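Local coordinates for protein polyketide biosynthesis 3-hydroxy-3-methylglutaryl-ACP synthase PksG (Bacillus subtilis, PDB 4YXT) that catalyses the aldol condensation of acetyl-ACP with a beta-ketothioester polyketide intermediate, a step in the biosynthesis of the antibiotic bacillaene, at residues A[238-243]-A[262-267]; A[244-249]-A[313-318]; A[116-121]-A[333-338]; A[309-314]-A[345-350]. The protein carries 1 engineered substitution. All blocks are in the same frame, centred on the assembly; numbering follows the deposited sequence.

Overall arrangement
Contacts 1, 2 and 4 lie within the C-terminal half of a thiolase-like fold, and contact 3 ties it to the N-terminal half. Contact 3 spans the longest stretch of chain, bringing the helix that follows Cys114 against strand 331-339; contacts 1 and 2 are nested within the loop it closes, while contact 4 crosses it along the chain, strand 331-339 leading straight into helix 341-349. Contacts 2 and 3 reach the same mixed sheet, in which strands 246-249, 319-327 and 331-339 lie side by side. Contacts 2 and 4 share Gly313 and Arg314, with centres about 11 Å apart. Contacts 1 and 2 meet through Tyr240 and Tyr249, so packing is continuous from helix 254-267 to the sheet.

Contact 1: residues A[238-243]-A[262-267]; sequences ANYQDT and RTMMRK
Two methionines of helix 254-267 grip the ring of Tyr240 from different directions. Met264 lies over one face: its CE methyl sits 4.2 Å from the centroid of the Tyr240 ring, 26° off the ring normal, a CH-pi contact. The same side chain also passes the phenol end, where Met264 CG approaches Tyr240 OH at 3.5 Å and Met264 CB approaches Tyr240 CE2 at 3.6 Å. Met265 instead comes to the ring edge, its SD 5.3 Å from the Tyr240 centroid and close to the ring plane. Both are Met-aromatic contacts, and each methionine chain crosses the tyrosine at about a right angle. Bends at chi2 and chi3 fold Met264 back, so that its methyl overlies the ring that its CB and CG already touch.

Behind the tyrosine, an Asx motif shapes the turn: Asn239 OD1 accepts from Asp242 N at 3.0 Å. A second bond, from Asn239 N to Thr243 OG1, closes the turn from its other end. Farther out, Phe228 of helix 213-234 meets the Tyr240 ring edge-to-face, and Arg283 donates to Tyr240 O. The Tyr240 side chain lies about 11 Å from that of His250, by similarity a proton donor/acceptor. The chemistry is thus divided: Met264 lies over one face and the sulfur of Met265 stands at the edge of the buried ring, while the hydroxyl is satisfied by a hydrogen bond to Tyr249 OH on the neighbouring strand.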
# COMPACT_ATOMS: atom_id res chain seq x y z
N ALA A 238 26.65 -14.74 -9.18
CA ALA A 238 26.56 -13.75 -8.10
C ALA A 238 27.35 -14.23 -6.92
O ALA A 238 27.15 -15.34 -6.44
CB ALA A 238 25.11 -13.48 -7.73
N ASN A 239 28.27 -13.39 -6.45
CA ASN A 239 29.19 -13.75 -5.38
C ASN A 239 29.09 -12.71 -4.27
O ASN A 239 29.29 -11.52 -4.51
CB ASN A 239 30.64 -13.85 -5.92
CG ASN A 239 31.60 -14.41 -4.90
OD1 ASN A 239 32.04 -13.72 -3.99
ND2 ASN A 239 31.89 -15.69 -5.02
N TYR A 240 28.73 -13.16 -3.08
CA TYR A 240 28.43 -12.26 -2.00
C TYR A 240 29.64 -11.36 -1.62
O TYR A 240 29.47 -10.25 -1.14
CB TYR A 240 27.98 -13.06 -0.80
CG TYR A 240 27.23 -12.28 0.24
CD1 TYR A 240 25.91 -11.88 0.03
CD2 TYR A 240 27.81 -11.96 1.43
CE1 TYR A 240 25.19 -11.19 1.02
CE2 TYR A 240 27.10 -11.26 2.41
CZ TYR A 240 25.80 -10.87 2.20
OH TYR A 240 25.13 -10.17 3.23
N GLN A 241 30.85 -11.86 -1.84
CA GLN A 241 32.06 -11.04 -1.63
C GLN A 241 32.41 -10.19 -2.82
O GLN A 241 32.64 -9.01 -2.66
CB GLN A 241 33.28 -11.90 -1.29
CG GLN A 241 33.32 -12.52 0.10
CD GLN A 241 34.71 -13.03 0.44
OE1 GLN A 241 34.99 -14.24 0.41
NE2 GLN A 241 35.62 -12.10 0.72
N ASP A 242 32.46 -10.78 -4.00
CA ASP A 242 33.07 -10.14 -5.17
C ASP A 242 32.19 -9.11 -5.87
O ASP A 242 32.69 -8.06 -6.29
CB ASP A 242 33.51 -11.18 -6.22
CG ASP A 242 34.51 -12.20 -5.69
OD1 ASP A 242 35.22 -11.94 -4.67
OD2 ASP A 242 34.60 -13.30 -6.30
N THR A 243 30.89 -9.40 -5.98
CA THR A 243 29.94 -8.61 -6.80
C THR A 243 29.62 -7.22 -6.26
O THR A 243 29.30 -6.28 -7.03
CB THR A 243 28.61 -9.40 -6.94
OG1 THR A 243 28.92 -10.74 -7.32
CG2 THR A 243 27.68 -8.79 -7.96
N ARG A 262 28.11 -11.21 9.73
CA ARG A 262 28.98 -12.34 10.17
C ARG A 262 28.40 -13.70 9.78
O ARG A 262 29.12 -14.55 9.31
CB ARG A 262 29.15 -12.28 11.69
CG ARG A 262 29.97 -13.40 12.30
CD ARG A 262 30.57 -12.95 13.62
NE ARG A 262 29.61 -12.22 14.46
CZ ARG A 262 29.71 -10.94 14.88
NH1 ARG A 262 30.76 -10.17 14.57
NH2 ARG A 262 28.74 -10.43 15.65
N THR A 263 27.10 -13.88 9.98
CA THR A 263 26.38 -15.07 9.63
C THR A 263 26.51 -15.28 8.15
O THR A 263 26.96 -16.33 7.72
CB THR A 263 24.92 -14.92 10.02
OG1 THR A 263 24.83 -14.62 11.43
CG2 THR A 263 24.15 -16.19 9.75
N MET A 264 26.17 -14.28 7.33
CA MET A 264 26.24 -14.46 5.86
C MET A 264 27.62 -14.83 5.37
O MET A 264 27.77 -15.72 4.50
CB MET A 264 25.79 -13.19 5.13
CG MET A 264 24.30 -12.91 5.25
SD MET A 264 23.31 -14.27 4.60
CE MET A 264 23.55 -14.18 2.83
N MET A 265 28.63 -14.11 5.86
CA MET A 265 30.02 -14.32 5.41
C MET A 265 30.51 -15.74 5.73
O MET A 265 31.24 -16.31 4.93
CB MET A 265 30.99 -13.32 6.06
CG MET A 265 30.88 -11.92 5.52
SD MET A 265 31.20 -11.78 3.74
CE MET A 265 29.86 -10.63 3.51
N ARG A 266 30.13 -16.28 6.88
CA ARG A 266 30.48 -17.68 7.23
C ARG A 266 29.73 -18.73 6.34
O ARG A 266 30.28 -19.80 6.06
CB ARG A 266 30.25 -17.93 8.73
CG ARG A 266 31.30 -17.26 9.63
CD ARG A 266 30.76 -16.92 11.04
NE ARG A 266 30.90 -18.02 12.01
CZ ARG A 266 29.96 -18.93 12.30
NH1 ARG A 266 28.75 -18.89 11.74
NH2 ARG A 266 30.25 -19.89 13.17
N LYS A 267 28.49 -18.40 5.93
CA LYS A 267 27.66 -19.20 5.00
C LYS A 267 28.12 -19.14 3.56
O LYS A 267 28.01 -20.10 2.85
CB LYS A 267 26.19 -18.76 5.04
CG LYS A 267 25.54 -19.09 6.37
CD LYS A 267 24.06 -18.74 6.44
CE LYS A 267 23.35 -19.65 7.44
NZ LYS A 267 23.13 -21.01 6.83

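Contact 2: residues A[244-249]-A[313-318]; sequences FQYLAY and GRFDTP
Tyr246, on an outer strand of the mixed sheet in this thiolase-like fold, reaches across to the loop that joins helix 301-312 to strand 319-327. Strand 246-249 pairs with strand 319-327 through backbone bonds to Gly322 and Phe324, so the tyrosine bridges the sheet to the link that leads into its neighbouring strand.

Gly313 comes first, just where the chain leaves the helix. Its CA lies 4.2 Å from Tyr246 CE1, so the backbone itself packs against the ring. At Arg314 the backbone makes the polar contact, its N-H donating to Tyr246 OH over 2.6 Å at 161°, a short and fairly straight bond. The beta carbon also rests near the phenol oxygen, whereas the rest of the arginine leads away from the tyrosine. Phe315 turns its ring back toward the strand, with CG anti to its carbonyl carbon (chi1 -69°). The two aromatic planes are inclined by 31°, with centroids 5.2 Å apart. Their closest approach is made by the far end of the phenylalanine, where Phe315 CZ lies 3.7 Å from Tyr246 CE2.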
# COMPACT_ATOMS: atom_id res chain seq x y z
N PHE A 244 29.68 -7.10 -4.94
CA PHE A 244 29.19 -5.95 -4.22
C PHE A 244 30.35 -5.29 -3.47
O PHE A 244 30.99 -5.94 -2.66
CB PHE A 244 28.09 -6.38 -3.21
CG PHE A 244 27.09 -7.35 -3.80
CD1 PHE A 244 26.11 -6.91 -4.69
CD2 PHE A 244 27.18 -8.69 -3.51
CE1 PHE A 244 25.24 -7.78 -5.26
CE2 PHE A 244 26.29 -9.57 -4.07
CZ PHE A 244 25.32 -9.12 -4.95
N GLN A 245 30.57 -4.01 -3.74
CA GLN A 245 31.60 -3.25 -3.03
C GLN A 245 31.09 -2.74 -1.69
O GLN A 245 31.89 -2.50 -0.83
CB GLN A 245 32.05 -2.09 -3.87
CG GLN A 245 32.93 -2.53 -5.05
CD GLN A 245 32.16 -3.13 -6.21
OE1 GLN A 245 31.14 -2.57 -6.65
NE2 GLN A 245 32.67 -4.25 -6.74
N TYR A 246 29.77 -2.54 -1.54
CA TYR A 246 29.17 -2.21 -0.21
C TYR A 246 27.91 -3.00 -0.05
O TYR A 246 27.36 -3.53 -1.04
CB TYR A 246 28.84 -0.75 -0.14
CG TYR A 246 30.05 0.18 -0.25
CD1 TYR A 246 30.84 0.45 0.87
CD2 TYR A 246 30.42 0.74 -1.49
CE1 TYR A 246 31.93 1.28 0.80
CE2 TYR A 246 31.51 1.58 -1.57
CZ TYR A 246 32.27 1.83 -0.42
OH TYR A 246 33.33 2.65 -0.43
N LEU A 247 27.40 -3.05 1.19
CA LEU A 247 26.21 -3.78 1.48
C LEU A 247 25.42 -2.90 2.37
O LEU A 247 25.96 -2.23 3.27
CB LEU A 247 26.51 -5.14 2.18
CG LEU A 247 27.10 -6.23 1.27
CD1 LEU A 247 27.69 -7.36 2.12
CD2 LEU A 247 26.02 -6.82 0.39
N ALA A 248 24.12 -2.86 2.11
CA ALA A 248 23.27 -2.08 2.97
C ALA A 248 22.21 -2.98 3.45
O ALA A 248 21.72 -3.82 2.70
CB ALA A 248 22.67 -0.90 2.21
N TYR A 249 21.83 -2.84 4.71
CA TYR A 249 20.82 -3.74 5.21
C TYR A 249 19.73 -2.93 5.95
O TYR A 249 20.01 -1.80 6.44
CB TYR A 249 21.38 -4.70 6.23
CG TYR A 249 22.50 -5.55 5.85
CD1 TYR A 249 22.31 -6.93 5.64
CD2 TYR A 249 23.78 -5.03 5.76
CE1 TYR A 249 23.37 -7.76 5.35
CE2 TYR A 249 24.86 -5.85 5.44
CZ TYR A 249 24.66 -7.21 5.25
OH TYR A 249 25.76 -7.99 4.96
N GLY A 313 30.81 6.43 1.94
CA GLY A 313 31.65 5.44 1.30
C GLY A 313 32.52 6.06 0.24
O GLY A 313 32.48 7.22 0.04
N ARG A 314 33.32 5.24 -0.43
CA ARG A 314 34.28 5.71 -1.44
C ARG A 314 33.77 5.42 -2.85
O ARG A 314 33.59 4.26 -3.21
CB ARG A 314 35.65 5.02 -1.24
CG ARG A 314 36.73 5.51 -2.22
CD ARG A 314 38.07 4.85 -2.02
NE ARG A 314 38.54 4.87 -0.64
CZ ARG A 314 39.67 4.30 -0.22
NH1 ARG A 314 40.47 3.67 -1.08
NH2 ARG A 314 40.02 4.37 1.06
N PHE A 315 33.54 6.47 -3.64
CA PHE A 315 33.01 6.32 -5.00
C PHE A 315 33.84 7.03 -6.05
O PHE A 315 33.33 7.89 -6.77
CB PHE A 315 31.54 6.75 -5.05
CG PHE A 315 30.64 5.81 -4.31
CD1 PHE A 315 30.08 4.71 -4.95
CD2 PHE A 315 30.43 5.96 -2.97
CE1 PHE A 315 29.29 3.80 -4.25
CE2 PHE A 315 29.64 5.08 -2.27
CZ PHE A 315 29.05 4.01 -2.90
N ASP A 316 35.11 6.65 -6.13
CA ASP A 316 36.01 7.17 -7.17
C ASP A 316 35.56 6.66 -8.52
O ASP A 316 35.63 7.38 -9.50
CB ASP A 316 37.49 6.79 -6.95
CG ASP A 316 38.17 7.66 -5.90
OD1 ASP A 316 37.48 8.21 -5.01
OD2 ASP A 316 39.41 7.80 -5.96
N THR A 317 35.16 5.39 -8.57
CA THR A 317 34.64 4.78 -9.78
C THR A 317 33.27 4.20 -9.38
O THR A 317 32.94 4.20 -8.20
CB THR A 317 35.60 3.70 -10.39
OG1 THR A 317 35.61 2.52 -9.58
CG2 THR A 317 37.03 4.23 -10.52
N PRO A 318 32.47 3.79 -10.36
CA PRO A 318 31.16 3.18 -10.08
C PRO A 318 31.25 1.95 -9.20
O PRO A 318 32.13 1.13 -9.39
CB PRO A 318 30.65 2.79 -11.47
CG PRO A 318 31.25 3.84 -12.36
CD PRO A 318 32.61 4.16 -11.79

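Contact 3: residues A[116-121]-A[333-338]; sequences SGTAGF and EFYSGI
Thr118 and Tyr335 approach from opposite directions, one from helix 116-130 and the other from strand 331-339, and meet at their hydroxyls. Thr118 OG1 and Tyr335 OH are hydrogen-bonded at 3.1 Å, and either may be the donor. The methyl branch of the threonine turns to the ring, Thr118 CG2 lying 3.8 Å from Tyr335 CE1, so one side chain supplies both a polar and an apolar surface to the tyrosine. Tyr335 CG stands between its own backbone N and carbonyl carbon (chi1 50°), an orientation that sends the phenol toward the helix. Phe121, one helical turn beyond Thr118, crosses the tyrosine obliquely, with Phe121 CE2 3.8 Å from Tyr335 CE2. Thr118 and Phe121 thus touch the two carbons next to the hydroxyl-bearing one, CE1 and CE2. Glu333 passes the threonine at a slant, its OE2 coming 3.9 Å from Thr118 CG2. That oxygen bonds Tyr115 OH, while Glu333 OE1 forms a salt bridge with Arg106 of the second subunit.

The helix begins just after Cys114, by similarity the residue that carries the acyl thioester. The axes of segments 116-121 and 333-338 lie at 50°, 10.4 Å apart at closest approach. Leu302 and Phe303 of helix 301-312 also touch this cluster, while strands 184-195 and 319-327 flank strand 331-339 in the sheet.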
# COMPACT_ATOMS: atom_id res chain seq x y z
N SER A 116 7.97 -1.98 3.55
CA SER A 116 7.15 -1.04 2.82
C SER A 116 7.97 -0.17 1.86
O SER A 116 7.56 0.06 0.76
CB SER A 116 6.38 -0.18 3.81
OG SER A 116 7.31 0.73 4.40
N GLY A 117 9.13 0.28 2.30
CA GLY A 117 9.94 1.18 1.60
C GLY A 117 10.35 0.55 0.27
O GLY A 117 10.13 1.14 -0.77
N THR A 118 10.91 -0.65 0.35
CA THR A 118 11.29 -1.41 -0.83
C THR A 118 10.17 -1.76 -1.80
O THR A 118 10.36 -1.80 -3.06
CB THR A 118 11.98 -2.70 -0.33
OG1 THR A 118 13.25 -2.35 0.22
CG2 THR A 118 12.16 -3.70 -1.43
N ALA A 119 9.03 -2.13 -1.24
CA ALA A 119 7.82 -2.42 -2.00
C ALA A 119 7.55 -1.15 -2.81
O ALA A 119 7.49 -1.19 -4.03
CB ALA A 119 6.65 -2.76 -1.07
N GLY A 120 7.49 -0.02 -2.16
CA GLY A 120 7.30 1.27 -2.85
C GLY A 120 8.25 1.49 -4.03
O GLY A 120 7.83 1.76 -5.17
N PHE A 121 9.54 1.36 -3.73
CA PHE A 121 10.60 1.65 -4.67
C PHE A 121 10.60 0.66 -5.81
O PHE A 121 10.80 1.06 -6.95
CB PHE A 121 11.94 1.66 -3.91
CG PHE A 121 13.15 1.68 -4.79
CD1 PHE A 121 13.52 2.82 -5.46
CD2 PHE A 121 13.95 0.56 -4.90
CE1 PHE A 121 14.64 2.84 -6.27
CE2 PHE A 121 15.09 0.57 -5.70
CZ PHE A 121 15.44 1.72 -6.37
N GLU A 333 13.58 -8.85 0.58
CA GLU A 333 14.12 -8.75 -0.75
C GLU A 333 15.60 -8.34 -0.74
O GLU A 333 16.00 -7.47 0.01
CB GLU A 333 13.35 -7.75 -1.62
CG GLU A 333 13.76 -7.74 -3.13
CD GLU A 333 12.71 -7.07 -4.07
OE1 GLU A 333 13.00 -6.81 -5.26
OE2 GLU A 333 11.55 -6.79 -3.65
N PHE A 334 16.38 -8.96 -1.64
CA PHE A 334 17.74 -8.58 -1.87
C PHE A 334 17.83 -8.12 -3.29
O PHE A 334 17.43 -8.81 -4.19
CB PHE A 334 18.69 -9.76 -1.64
CG PHE A 334 20.11 -9.40 -1.82
CD1 PHE A 334 20.73 -9.55 -3.05
CD2 PHE A 334 20.85 -8.90 -0.75
CE1 PHE A 334 22.05 -9.19 -3.21
CE2 PHE A 334 22.19 -8.55 -0.90
CZ PHE A 334 22.79 -8.67 -2.13
N TYR A 335 18.44 -6.96 -3.49
CA TYR A 335 18.63 -6.45 -4.81
C TYR A 335 19.86 -5.56 -4.83
O TYR A 335 20.44 -5.27 -3.80
CB TYR A 335 17.40 -5.62 -5.21
CG TYR A 335 16.94 -4.56 -4.24
CD1 TYR A 335 16.37 -4.89 -3.03
CD2 TYR A 335 17.04 -3.21 -4.55
CE1 TYR A 335 15.90 -3.92 -2.16
CE2 TYR A 335 16.59 -2.23 -3.70
CZ TYR A 335 16.02 -2.59 -2.51
OH TYR A 335 15.55 -1.60 -1.69
N SER A 336 20.24 -5.12 -6.02
CA SER A 336 21.50 -4.47 -6.22
C SER A 336 21.36 -3.33 -7.18
O SER A 336 20.36 -3.25 -7.92
CB SER A 336 22.53 -5.46 -6.76
OG SER A 336 22.16 -5.88 -8.04
N GLY A 337 22.31 -2.42 -7.10
CA GLY A 337 22.38 -1.28 -7.99
C GLY A 337 23.76 -0.62 -7.96
O GLY A 337 24.56 -0.90 -7.04
N ILE A 338 24.01 0.18 -9.00
CA ILE A 338 25.26 0.89 -9.18
C ILE A 338 25.16 2.38 -8.87
O ILE A 338 24.22 3.06 -9.29
CB ILE A 338 25.80 0.67 -10.63
CG1 ILE A 338 26.33 -0.76 -10.75
CG2 ILE A 338 26.89 1.69 -10.97
CD1 ILE A 338 26.65 -1.23 -12.14

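Contact 4: residues A[309-314]-A[345-350]; sequences TIDQGR and ERQRTF
Gln347 of helix 341-349 faces Ile310 and Asp311 near the end of helix 301-312, and its CB, CG and amide each meet something along the way. CB is met first: Asp311 OD1 lies 3.4 Å from Gln347 CB, a contact between a carboxylate oxygen and a methylene. Next, Gln347 CG rests 4.0 Å from Ile310 CG2, the methyl branch of the isoleucine, whose side chain the glutamine crosses at a slant. A bend at chi2 (-60°) then turns the amide away from a straight course. At the tip, Gln347 NE2 donates to a water at 3.0 Å, and that same water donates to Asp311 OD1. Gln347 NE2 also donates to Met9 O in strand 5-12, so the amide nitrogen serves a direct partner as well as the bridge. Gln347 OE1 lies in the plane of the Phe350 ring, at its edge.

A second water links the two helices from the carboxylate to the backbone: it donates to Asp311 OD2 at 2.7 Å and to Gln347 O at 2.8 Å. Asp311 OD2 is also hydrogen-bonded to Tyr290 OH. The Asp311 carboxylate and Gln347 amide planes are 32° apart, and these two side chains cross at about a right angle.

Nearby, Gln344 ties the same helices directly, its NE2 reaching the carbonyls of Ile310 and Gly313. The contact of Asp311 with Gln347 thus has an indirect polar part, in which water joins both carboxylate oxygens to the opposing helix; this would probably favour a charged aspartate, while Ile310 adds a small apolar patch alongside.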
# COMPACT_ATOMS: atom_id res chain seq x y z
N THR A 309 25.59 4.87 3.15
CA THR A 309 26.65 4.23 2.36
C THR A 309 27.17 5.14 1.23
O THR A 309 28.40 5.22 0.93
CB THR A 309 26.16 2.92 1.70
OG1 THR A 309 25.82 1.93 2.70
CG2 THR A 309 27.18 2.35 0.74
N ILE A 310 26.22 5.81 0.59
CA ILE A 310 26.53 6.73 -0.48
C ILE A 310 27.23 7.97 0.04
O ILE A 310 28.17 8.37 -0.57
CB ILE A 310 25.31 7.09 -1.35
CG1 ILE A 310 24.83 5.84 -2.09
CG2 ILE A 310 25.70 8.16 -2.37
CD1 ILE A 310 23.41 5.89 -2.56
N ASP A 311 26.81 8.57 1.15
CA ASP A 311 27.52 9.73 1.68
C ASP A 311 28.90 9.36 2.28
O ASP A 311 29.86 10.08 2.08
CB ASP A 311 26.69 10.51 2.73
CG ASP A 311 25.63 11.43 2.08
OD1 ASP A 311 25.48 11.42 0.83
OD2 ASP A 311 24.93 12.17 2.81
N GLN A 312 29.00 8.23 2.97
CA GLN A 312 30.21 7.94 3.75
C GLN A 312 31.20 7.05 3.04
O GLN A 312 32.35 7.00 3.44
CB GLN A 312 29.83 7.37 5.11
CG GLN A 312 28.83 8.22 5.86
CD GLN A 312 29.36 9.58 6.24
OE1 GLN A 312 28.65 10.61 6.17
NE2 GLN A 312 30.62 9.62 6.64
N GLY A 313 30.81 6.43 1.94
CA GLY A 313 31.65 5.44 1.30
C GLY A 313 32.52 6.06 0.24
O GLY A 313 32.48 7.22 0.04
N ARG A 314 33.32 5.24 -0.43
CA ARG A 314 34.28 5.71 -1.44
C ARG A 314 33.77 5.42 -2.85
O ARG A 314 33.59 4.26 -3.21
CB ARG A 314 35.65 5.02 -1.24
CG ARG A 314 36.73 5.51 -2.22
CD ARG A 314 38.07 4.85 -2.02
NE ARG A 314 38.54 4.87 -0.64
CZ ARG A 314 39.67 4.30 -0.22
NH1 ARG A 314 40.47 3.67 -1.08
NH2 ARG A 314 40.02 4.37 1.06
N GLU A 345 28.25 12.96 -5.70
CA GLU A 345 28.30 14.46 -5.64
C GLU A 345 26.90 15.09 -5.44
O GLU A 345 26.72 16.02 -4.66
CB GLU A 345 28.92 15.09 -6.90
CG GLU A 345 30.16 14.40 -7.45
CD GLU A 345 30.89 15.25 -8.48
OE1 GLU A 345 31.29 16.39 -8.13
OE2 GLU A 345 31.05 14.78 -9.65
N ARG A 346 25.89 14.54 -6.11
CA ARG A 346 24.57 15.13 -5.99
C ARG A 346 24.06 14.91 -4.56
O ARG A 346 23.51 15.79 -3.96
CB ARG A 346 23.62 14.54 -7.04
CG ARG A 346 22.17 14.98 -6.84
CD ARG A 346 21.41 14.99 -8.13
NE ARG A 346 20.04 15.48 -8.03
CZ ARG A 346 19.11 15.32 -8.97
NH1 ARG A 346 19.42 14.66 -10.09
NH2 ARG A 346 17.87 15.81 -8.81
N GLN A 347 24.27 13.74 -4.00
CA GLN A 347 23.80 13.53 -2.62
C GLN A 347 24.44 14.46 -1.63
O GLN A 347 23.79 14.86 -0.65
CB GLN A 347 24.05 12.10 -2.17
CG GLN A 347 23.10 11.12 -2.84
CD GLN A 347 21.66 11.41 -2.53
OE1 GLN A 347 20.88 11.75 -3.39
NE2 GLN A 347 21.31 11.31 -1.26
N ARG A 348 25.72 14.80 -1.88
CA ARG A 348 26.44 15.77 -0.99
C ARG A 348 25.70 17.08 -0.85
O ARG A 348 25.66 17.64 0.21
CB ARG A 348 27.90 16.03 -1.42
CG ARG A 348 28.71 16.70 -0.29
CD ARG A 348 29.76 17.71 -0.74
NE ARG A 348 29.24 18.62 -1.77
CZ ARG A 348 28.53 19.73 -1.55
NH1 ARG A 348 28.21 20.13 -0.32
NH2 ARG A 348 28.12 20.44 -2.59
N THR A 349 25.03 17.51 -1.91
CA THR A 349 24.28 18.77 -1.91
C THR A 349 23.20 18.86 -0.84
O THR A 349 22.93 19.93 -0.28
CB THR A 349 23.61 18.99 -3.28
OG1 THR A 349 24.55 18.70 -4.31
CG2 THR A 349 23.22 20.42 -3.44
N PHE A 350 22.55 17.74 -0.53
CA PHE A 350 21.53 17.76 0.50
C PHE A 350 22.10 17.90 1.89
O PHE A 350 21.39 18.23 2.82
CB PHE A 350 20.65 16.48 0.42
CG PHE A 350 19.97 16.30 -0.91
CD1 PHE A 350 19.05 17.25 -1.36
CD2 PHE A 350 20.27 15.23 -1.74
CE1 PHE A 350 18.42 17.12 -2.59
CE2 PHE A 350 19.65 15.10 -2.98
CZ PHE A 350 18.73 16.04 -3.40
O HOH W 1 23.49 10.00 0.31
O HOH W 2 24.06 14.61 2.08